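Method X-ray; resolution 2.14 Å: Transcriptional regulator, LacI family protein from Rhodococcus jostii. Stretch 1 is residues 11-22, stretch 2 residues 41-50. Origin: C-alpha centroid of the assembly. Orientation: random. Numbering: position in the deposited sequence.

Stretch 1 11-22: SSRLLGVVFELQ
Stretch 2 (41-50) GYDVMLSAVA

The apolar centre of the contact lies on one face of a parallel two-strand pairing, where Leu 15, Val 17 and Phe 19 of the first strand meet Tyr 42, Val 44, Leu 46 and Ala 48 of the second. Val 17, with chi1 at 180° (t), brings CG2 to 3.6 Å from CG1 of Val 44, itself t at 169°, while CB of Val 17 lies 4.1 Å from CD2 of Leu 46 (chi1 m, chi2 t). Val 17 thus spans two successive same-face residues of its neighbour. Phe 19 does likewise: its chi1 of 79° (p) and chi2 of 107° bring the end of the ring nearer to the second strand, with CE2 3.9 Å from CB of Leu 46 and 4.0 Å from CB of Ala 48. Beyond it, Leu 21, rotamer t with chi2 p, points toward the second stretch and places CD1 4.0 Å from Ala 48 CB. At the other end, Leu 15 (m, t) sets CG 3.7 Å from CD1 of Tyr 42.

The face carrying Leu 14, Val 18 and Glu 20 is more mixed. Val 18 and Val 49, both t, pack CG1 against CG2 at 3.6 Å. Gly 16 leaves no side chain beside Met 45, a selenomethionine with chi1 -155° (t) whose end leads away from the first strand.

Both backbones are extended, with phi from -85° to -151° and psi from 115° to 164° in the paired strands, whose axes make an angle of 33° between their N-to-C directions. The register runs without a bulge from Leu 14 beside Asp 43, their CA atoms 5.0 Å apart, to Glu 20 beside Val 49, where the CA atoms are 4.8 Å apart. Odd-numbered residues of the first stretch supply the hydrogen bonds on their side, each of Leu 15, Val 17 and Phe 19 using both N and O, as expected for parallel strands. Asp 43 N donates to Arg 13 O at 2.9 Å and Leu 15 N to Asp 43 O at 3.0 Å; Met 45 N to Leu 15 O (3.0 Å) and Val 17 N to Met 45 O (2.9 Å) continue the ladder. Ser 47 N reaches Val 17 O at 3.0 Å, but Phe 19 N to Ser 47 O is weak at 3.3 Å. The ladder tightens again with Val 49 N to Phe 19 O at 2.8 Å, and Leu 21 N closes it on Val 49 O at 3.0 Å. CA-H...O contacts supplement it, the shortest from Val 18 CA to Ser 47 O at 3.3 Å.

At the polar edge, Arg 13 (m, t, p) lays CG over one face of the Tyr 42 ring (chi1 -84°, m; chi2 -102°), and its CB approaches Tyr 42 CE1 to 3.2 Å. Arg 13 NE makes a weak hydrogen bond to Tyr 42 OH at 3.5 Å. Nearby, Asp 43 (chi1 -80°, m) receives CD1 of Leu 14 (m, m) 3.7 Å from its CB, while its carboxylate is hydrogen-bonded elsewhere in the structure.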

# COMPACT_ATOMS: atom_id res chain seq x y z
N SER B 11 -5.03 -19.05 27.19
CA SER B 11 -4.49 -20.02 26.25
C SER B 11 -4.18 -19.35 24.91
O SER B 11 -3.69 -20.00 23.99
CB SER B 11 -5.49 -21.15 26.03
OG SER B 11 -6.67 -20.65 25.41
N SER B 12 -4.50 -18.06 24.80
CA SER B 12 -4.27 -17.28 23.59
C SER B 12 -3.47 -16.03 23.96
O SER B 12 -4.04 -15.04 24.45
CB SER B 12 -5.59 -16.87 22.94
OG SER B 12 -6.32 -18.01 22.50
N ARG B 13 -2.16 -16.07 23.73
CA ARG B 13 -1.26 -14.97 24.06
C ARG B 13 -1.12 -13.96 22.93
O ARG B 13 -0.89 -14.33 21.77
CB ARG B 13 0.10 -15.55 24.47
CG ARG B 13 -0.03 -16.80 25.35
CD ARG B 13 1.29 -17.24 25.95
NE ARG B 13 1.71 -16.40 27.07
CZ ARG B 13 1.00 -16.22 28.18
NH1 ARG B 13 -0.16 -16.83 28.34
NH2 ARG B 13 1.47 -15.43 29.14
N LEU B 14 -1.24 -12.68 23.27
CA LEU B 14 -1.18 -11.60 22.30
C LEU B 14 0.09 -10.78 22.25
O LEU B 14 0.69 -10.46 23.27
CB LEU B 14 -2.33 -10.61 22.54
CG LEU B 14 -3.79 -11.06 22.51
CD1 LEU B 14 -4.09 -11.74 21.18
CD2 LEU B 14 -4.05 -12.00 23.67
N LEU B 15 0.49 -10.44 21.03
CA LEU B 15 1.64 -9.58 20.79
C LEU B 15 1.08 -8.36 20.06
O LEU B 15 0.40 -8.49 19.03
CB LEU B 15 2.69 -10.27 19.93
CG LEU B 15 3.61 -11.27 20.65
CD1 LEU B 15 4.77 -11.63 19.72
CD2 LEU B 15 4.15 -10.64 21.93
N GLY B 16 1.35 -7.18 20.60
CA GLY B 16 0.85 -5.97 19.98
C GLY B 16 1.78 -5.45 18.91
O GLY B 16 3.00 -5.43 19.10
N VAL B 17 1.22 -5.03 17.78
CA VAL B 17 2.04 -4.50 16.70
C VAL B 17 1.51 -3.16 16.17
O VAL B 17 0.40 -3.08 15.66
CB VAL B 17 2.11 -5.50 15.51
CG1 VAL B 17 2.97 -4.92 14.39
CG2 VAL B 17 2.67 -6.82 15.98
N VAL B 18 2.31 -2.10 16.31
CA VAL B 18 1.92 -0.78 15.81
C VAL B 18 2.60 -0.61 14.44
O VAL B 18 3.80 -0.85 14.31
CB VAL B 18 2.39 0.33 16.78
CG1 VAL B 18 1.99 1.70 16.27
CG2 VAL B 18 1.77 0.09 18.16
N PHE B 19 1.85 -0.22 13.41
CA PHE B 19 2.42 -0.05 12.07
C PHE B 19 1.69 1.02 11.25
O PHE B 19 0.54 1.35 11.53
CB PHE B 19 2.36 -1.37 11.29
CG PHE B 19 1.02 -1.66 10.70
CD1 PHE B 19 0.80 -1.55 9.34
CD2 PHE B 19 -0.04 -2.03 11.52
CE1 PHE B 19 -0.46 -1.80 8.79
CE2 PHE B 19 -1.30 -2.28 11.00
CZ PHE B 19 -1.51 -2.17 9.63
N GLU B 20 2.37 1.54 10.23
CA GLU B 20 1.79 2.56 9.36
C GLU B 20 0.95 1.98 8.24
O GLU B 20 1.46 1.25 7.37
CB GLU B 20 2.89 3.43 8.74
CG GLU B 20 3.52 4.42 9.68
CD GLU B 20 4.71 5.14 9.06
OE1 GLU B 20 4.60 5.59 7.90
OE2 GLU B 20 5.74 5.24 9.75
N LEU B 21 -0.34 2.30 8.26
CA LEU B 21 -1.26 1.83 7.23
C LEU B 21 -0.76 2.28 5.85
O LEU B 21 -0.28 3.40 5.68
CB LEU B 21 -2.66 2.41 7.49
CG LEU B 21 -3.85 1.58 7.02
CD1 LEU B 21 -3.81 0.22 7.69
CD2 LEU B 21 -5.16 2.30 7.37
N GLN B 22 -0.86 1.40 4.87
CA GLN B 22 -0.43 1.73 3.51
C GLN B 22 1.07 2.04 3.35
O GLN B 22 1.45 2.78 2.45
CB GLN B 22 -1.24 2.90 2.97
CG GLN B 22 -2.74 2.70 3.06
CD GLN B 22 -3.51 3.65 2.17
OE1 GLN B 22 -3.31 3.66 0.96
NE2 GLN B 22 -4.39 4.45 2.77
N GLY B 41 3.05 -19.86 18.54
CA GLY B 41 1.83 -19.99 19.32
C GLY B 41 1.26 -18.68 19.85
O GLY B 41 0.59 -18.66 20.88
N TYR B 42 1.52 -17.59 19.14
CA TYR B 42 1.02 -16.28 19.54
C TYR B 42 0.12 -15.64 18.50
O TYR B 42 0.28 -15.86 17.30
CB TYR B 42 2.19 -15.33 19.80
CG TYR B 42 2.77 -15.43 21.18
CD1 TYR B 42 2.46 -14.49 22.15
CD2 TYR B 42 3.64 -16.47 21.51
CE1 TYR B 42 2.99 -14.57 23.43
CE2 TYR B 42 4.18 -16.57 22.80
CZ TYR B 42 3.85 -15.61 23.74
OH TYR B 42 4.40 -15.68 25.00
N ASP B 43 -0.84 -14.86 18.97
CA ASP B 43 -1.72 -14.16 18.06
C ASP B 43 -1.20 -12.73 17.99
O ASP B 43 -0.41 -12.30 18.83
CB ASP B 43 -3.17 -14.16 18.56
CG ASP B 43 -3.88 -15.47 18.27
OD1 ASP B 43 -3.79 -15.95 17.12
OD2 ASP B 43 -4.54 -16.00 19.18
N VAL B 44 -1.63 -12.00 16.98
CA VAL B 44 -1.16 -10.64 16.83
C VAL B 44 -2.31 -9.67 16.80
O VAL B 44 -3.33 -9.92 16.15
CB VAL B 44 -0.32 -10.47 15.55
CG1 VAL B 44 -0.08 -8.99 15.27
CG2 VAL B 44 1.01 -11.20 15.70
N MSE B 45 -2.15 -8.57 17.51
CA MSE B 45 -3.15 -7.53 17.52
C MSE B 45 -2.51 -6.30 16.87
O MSE B 45 -1.54 -5.76 17.39
CB MSE B 45 -3.59 -7.21 18.94
CG MSE B 45 -4.98 -6.63 19.01
SE MSE B 45 -5.11 -5.32 20.42
CE MSE B 45 -5.46 -3.75 19.33
N LEU B 46 -3.03 -5.90 15.73
CA LEU B 46 -2.52 -4.73 15.02
C LEU B 46 -3.24 -3.50 15.52
O LEU B 46 -4.40 -3.56 15.92
CB LEU B 46 -2.80 -4.84 13.53
CG LEU B 46 -2.36 -6.07 12.75
CD1 LEU B 46 -3.01 -6.04 11.37
CD2 LEU B 46 -0.85 -6.08 12.66
N SER B 47 -2.53 -2.37 15.49
CA SER B 47 -3.08 -1.08 15.85
C SER B 47 -2.42 -0.20 14.81
O SER B 47 -1.19 -0.07 14.80
CB SER B 47 -2.66 -0.65 17.25
OG SER B 47 -3.28 0.58 17.58
N ALA B 48 -3.22 0.38 13.93
CA ALA B 48 -2.67 1.17 12.84
C ALA B 48 -2.47 2.66 13.08
O ALA B 48 -3.25 3.31 13.78
CB ALA B 48 -3.51 0.97 11.59
N VAL B 49 -1.41 3.19 12.47
CA VAL B 49 -1.11 4.61 12.53
C VAL B 49 -1.45 5.13 11.13
O VAL B 49 -1.12 4.48 10.13
CB VAL B 49 0.39 4.86 12.84
CG1 VAL B 49 0.70 6.36 12.74
CG2 VAL B 49 0.73 4.35 14.24
N ALA B 50 -2.12 6.28 11.07
CA ALA B 50 -2.51 6.92 9.81
C ALA B 50 -2.60 8.42 10.04
O ALA B 50 -2.61 8.87 11.18
CB ALA B 50 -3.84 6.37 9.33